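Local coordinates for 5'-Methylthioadenosine Nucleosidase (Arabidopsis thaliana, PDB 2H8G), which belongs to the phosphorylase superfamily of nucleosidases and nucleoside phosphorylases and holds adenine in a pocket of its alpha/beta fold, at residues A[128-132]-A[170-174]; A[157-161]-A[216-220]. One frame throughout, in Å; residues are numbered along the deposited sequence.

Both contacts reach one mixed sheet, in which strand 130-138 runs antiparallel beside strand 217-226; their centres lie 12 Å apart. Contact 1 sets 128-132 against 170-174, and contact 2 lays the loop 157-161 on 216-220. Along the chain the segments alternate, and Leu132 bridges the two contacts: its CD2 is 3.4 Å from OG1 of Thr161, and its CD1 is 3.5 Å from CG1 of Val218. Neither contact forms the adenine pocket directly, the side chains of Phe131 and Phe219 each being about 12 Å from the ligand. The strands of contacts 1 and 2 nonetheless belong to the sheet whose strand 217-226 carries the pocket residues Thr224 and Asp225.

Contact 1 (A[128-132]-A[170-174])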
# COMPACT_ATOMS: atom_id res chain seq x y z
N GLY A 128 16.30 0.71 22.29
CA GLY A 128 17.34 -0.26 22.02
C GLY A 128 16.87 -1.70 21.95
O GLY A 128 17.58 -2.56 21.44
N ASP A 129 15.68 -1.98 22.48
CA ASP A 129 15.14 -3.33 22.45
C ASP A 129 14.83 -3.76 21.02
O ASP A 129 14.31 -2.97 20.23
CB ASP A 129 13.83 -3.45 23.24
CG ASP A 129 14.03 -3.37 24.73
OD1 ASP A 129 15.16 -3.60 25.21
OD2 ASP A 129 13.04 -3.09 25.43
N VAL A 130 15.16 -5.00 20.69
CA VAL A 130 14.84 -5.53 19.38
C VAL A 130 13.79 -6.60 19.66
O VAL A 130 14.08 -7.63 20.26
CB VAL A 130 16.04 -6.17 18.67
CG1 VAL A 130 15.60 -6.69 17.31
CG2 VAL A 130 17.16 -5.15 18.52
N PHE A 131 12.56 -6.31 19.23
CA PHE A 131 11.42 -7.19 19.43
C PHE A 131 11.13 -8.17 18.30
O PHE A 131 11.38 -7.88 17.13
CB PHE A 131 10.14 -6.35 19.60
CG PHE A 131 9.93 -5.81 20.98
CD1 PHE A 131 10.70 -4.75 21.47
CD2 PHE A 131 8.92 -6.32 21.79
CE1 PHE A 131 10.46 -4.22 22.74
CE2 PHE A 131 8.67 -5.79 23.04
CZ PHE A 131 9.44 -4.74 23.52
N LEU A 132 10.56 -9.31 18.68
CA LEU A 132 10.12 -10.31 17.72
C LEU A 132 8.60 -10.07 17.81
O LEU A 132 8.04 -10.10 18.90
CB LEU A 132 10.45 -11.72 18.21
CG LEU A 132 10.18 -12.86 17.22
CD1 LEU A 132 11.06 -12.69 15.99
CD2 LEU A 132 10.47 -14.18 17.90
N LEU A 170 14.27 -12.76 22.79
CA LEU A 170 13.87 -11.42 22.40
C LEU A 170 12.52 -11.14 23.02
O LEU A 170 11.74 -12.07 23.27
CB LEU A 170 13.76 -11.34 20.87
CG LEU A 170 15.04 -11.64 20.08
CD1 LEU A 170 14.74 -11.62 18.58
CD2 LEU A 170 16.11 -10.62 20.43
N LYS A 171 12.25 -9.88 23.31
CA LYS A 171 10.95 -9.51 23.86
C LYS A 171 9.96 -9.66 22.72
O LYS A 171 10.35 -9.61 21.55
CB LYS A 171 10.97 -8.07 24.36
CG LYS A 171 11.92 -7.84 25.51
CD LYS A 171 12.04 -6.36 25.83
CE LYS A 171 13.21 -6.12 26.78
NZ LYS A 171 13.03 -6.81 28.08
N ILE A 172 8.70 -9.86 23.04
CA ILE A 172 7.68 -10.02 22.02
C ILE A 172 6.51 -9.09 22.30
O ILE A 172 6.30 -8.65 23.43
CB ILE A 172 7.18 -11.48 21.93
CG1 ILE A 172 6.31 -11.67 20.69
CG2 ILE A 172 6.42 -11.84 23.19
CD1 ILE A 172 6.02 -13.12 20.34
N GLY A 173 5.75 -8.76 21.26
CA GLY A 173 4.61 -7.89 21.42
C GLY A 173 3.90 -7.69 20.11
O GLY A 173 4.39 -8.13 19.06
N ARG A 174 2.74 -7.05 20.16
CA ARG A 174 1.96 -6.77 18.96
C ARG A 174 2.46 -5.47 18.34
O ARG A 174 2.85 -4.54 19.04
CB ARG A 174 0.47 -6.65 19.32
CG ARG A 174 -0.38 -6.03 18.23
CD ARG A 174 -1.86 -6.09 18.57
NE ARG A 174 -2.35 -7.46 18.59
CZ ARG A 174 -3.60 -7.81 18.88
NH1 ARG A 174 -4.50 -6.87 19.18
NH2 ARG A 174 -3.96 -9.08 18.86
O HOH W 1 14.43 -7.95 22.95
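Lys171 lays the first carbon of its side chain over one face of the Phe131 ring and then runs on obliquely toward Asp129. CB of Lys171 stands 3.7 Å from the centroid of the Phe131 ring, displaced toward the rim, in a CH-pi contact. The ring is brought there by chi1 of -82°, which puts CG of Phe131 beside its own backbone N. Its CD2 edge looks at the backbone of Ile172 and Gly173, with the carbonyl carbon of Ile172 in the ring plane. Gly173 adds only backbone at this edge. A long lysine suits this place because its methylenes can cover an aromatic face while the ammonium group stays at the surface. CE of Lys171 reaches to 3.3 Å from OD2 of Asp129, but NZ of Lys171 remains 4.6 Å from that oxygen, too far for a salt bridge; the attraction is probably only a general electrostatic one. OD2 of Asp129 is instead held by the backbone N of Asn126.

The backbones are joined by a nearly straight bond from Leu132 N to Lys171 O, 2.9 Å long. Nearer the start of the strand the chains diverge, and a water takes over, donating to Val130 O and accepting from Lys171 N. Leu170 leans on the same carbonyl, its CD2 3.6 Å from Val130 O. Away from the Phe131 side, Leu132 CB meets Leu170 CB at 4.3 Å, Leu170 lying just before its strand. Leu132 is buried against helix 162-168, while Leu170 stays partly exposed.

The short segments 130-132 and 171-174 diverge by 64°, and with the water wedged at the opening this marks the splayed start of a parallel strand pair, beside helix 162-168 in the mixed sheet of this alpha/beta fold.

Contact 2 (A[157-161]-A[216-220]); sequences QAFST and PVVFL
Phe159 and Pro216 lie side by side and point the same way, the proline ring covering part of one face of the aromatic ring. This pair and the backbone bond beside it are the tight part of the contact. CB of Pro216 is 3.5 Å from CD1 of Phe159 and sits over the rim, a CH-pi contact that suits a proline's compact ring, with its methylene hydrogens pointing outward. A chi1 of -172° turns CG of Phe159 opposite its backbone N and swings the ring out beside Pro216. The backbone N of Phe159 donates a bond of 2.9 Å to Val217 O. It is nearly straight at N-H (174°), although the donor stands 23° out of the carbonyl plane.

Deeper in, the packing is looser but buried on the strand's side. Ala158 CB meets the edge of the Phe219 ring in its plane, 3.9 Å from CD1 of Phe219, where a methyl is small enough to let the loop come close. The side chains of Thr161 and Val218 cross at an angle, their CG2 methyls meeting at 3.8 Å.

On the solvent side Phe159 and Pro216 are partly exposed, and the aromatic ring gains further apolar neighbours from Leu264 and Leu267 near the C-terminus.

The arrangement is a connecting loop, just ahead of helix 162-168, laid nearly at right angles across the start of a central strand of the alpha/beta sheet.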
# COMPACT_ATOMS: atom_id res chain seq x y z
N GLN A 157 -1.13 -12.89 12.04
CA GLN A 157 -0.16 -13.44 12.97
C GLN A 157 1.18 -13.64 12.28
O GLN A 157 1.23 -14.02 11.11
CB GLN A 157 -0.64 -14.80 13.51
CG GLN A 157 -1.96 -14.76 14.27
CD GLN A 157 -1.85 -14.07 15.61
OE1 GLN A 157 -0.95 -14.37 16.40
NE2 GLN A 157 -2.78 -13.17 15.90
N ALA A 158 2.26 -13.37 13.00
CA ALA A 158 3.59 -13.58 12.45
C ALA A 158 3.85 -15.08 12.51
O ALA A 158 3.19 -15.79 13.28
CB ALA A 158 4.63 -12.82 13.28
N PHE A 159 4.78 -15.57 11.71
CA PHE A 159 5.10 -16.99 11.70
C PHE A 159 5.65 -17.38 13.07
O PHE A 159 6.46 -16.65 13.64
CB PHE A 159 6.14 -17.28 10.62
CG PHE A 159 6.40 -18.74 10.39
CD1 PHE A 159 5.44 -19.53 9.77
CD2 PHE A 159 7.60 -19.31 10.79
CE1 PHE A 159 5.67 -20.89 9.55
CE2 PHE A 159 7.84 -20.67 10.57
CZ PHE A 159 6.88 -21.46 9.95
N SER A 160 5.20 -18.51 13.59
CA SER A 160 5.64 -18.98 14.90
C SER A 160 7.09 -19.46 14.89
O SER A 160 7.45 -20.35 14.13
CB SER A 160 4.72 -20.10 15.38
OG SER A 160 5.04 -20.48 16.71
N THR A 161 7.91 -18.87 15.75
CA THR A 161 9.32 -19.25 15.86
C THR A 161 9.68 -19.43 17.34
O THR A 161 10.52 -18.71 17.89
CB THR A 161 10.25 -18.17 15.24
OG1 THR A 161 10.04 -16.92 15.91
CG2 THR A 161 9.94 -17.99 13.76
N PRO A 216 5.81 -17.43 4.86
CA PRO A 216 5.98 -17.14 6.29
C PRO A 216 6.71 -15.81 6.48
O PRO A 216 7.65 -15.50 5.75
CB PRO A 216 6.82 -18.31 6.79
CG PRO A 216 6.43 -19.43 5.87
CD PRO A 216 6.37 -18.75 4.52
N VAL A 217 6.28 -15.02 7.46
CA VAL A 217 6.95 -13.75 7.71
C VAL A 217 7.21 -13.52 9.20
O VAL A 217 6.37 -13.81 10.05
CB VAL A 217 6.13 -12.56 7.13
CG1 VAL A 217 4.77 -12.50 7.78
CG2 VAL A 217 6.88 -11.25 7.36
N VAL A 218 8.41 -13.03 9.48
CA VAL A 218 8.84 -12.73 10.84
C VAL A 218 9.24 -11.26 10.88
O VAL A 218 9.61 -10.68 9.86
CB VAL A 218 10.05 -13.61 11.25
CG1 VAL A 218 10.65 -13.13 12.57
CG2 VAL A 218 9.60 -15.06 11.37
N PHE A 219 9.14 -10.64 12.06
CA PHE A 219 9.48 -9.23 12.20
C PHE A 219 10.50 -8.98 13.30
O PHE A 219 10.40 -9.54 14.39
CB PHE A 219 8.24 -8.39 12.54
CG PHE A 219 7.09 -8.59 11.59
CD1 PHE A 219 6.27 -9.70 11.69
CD2 PHE A 219 6.83 -7.66 10.58
CE1 PHE A 219 5.20 -9.89 10.81
CE2 PHE A 219 5.78 -7.84 9.69
CZ PHE A 219 4.96 -8.96 9.81
N LEU A 220 11.48 -8.14 12.99
CA LEU A 220 12.48 -7.75 13.97
C LEU A 220 12.31 -6.24 14.02
O LEU A 220 12.58 -5.54 13.04
CB LEU A 220 13.89 -8.11 13.51
CG LEU A 220 14.15 -9.61 13.36
CD1 LEU A 220 15.56 -9.83 12.83
CD2 LEU A 220 13.96 -10.32 14.70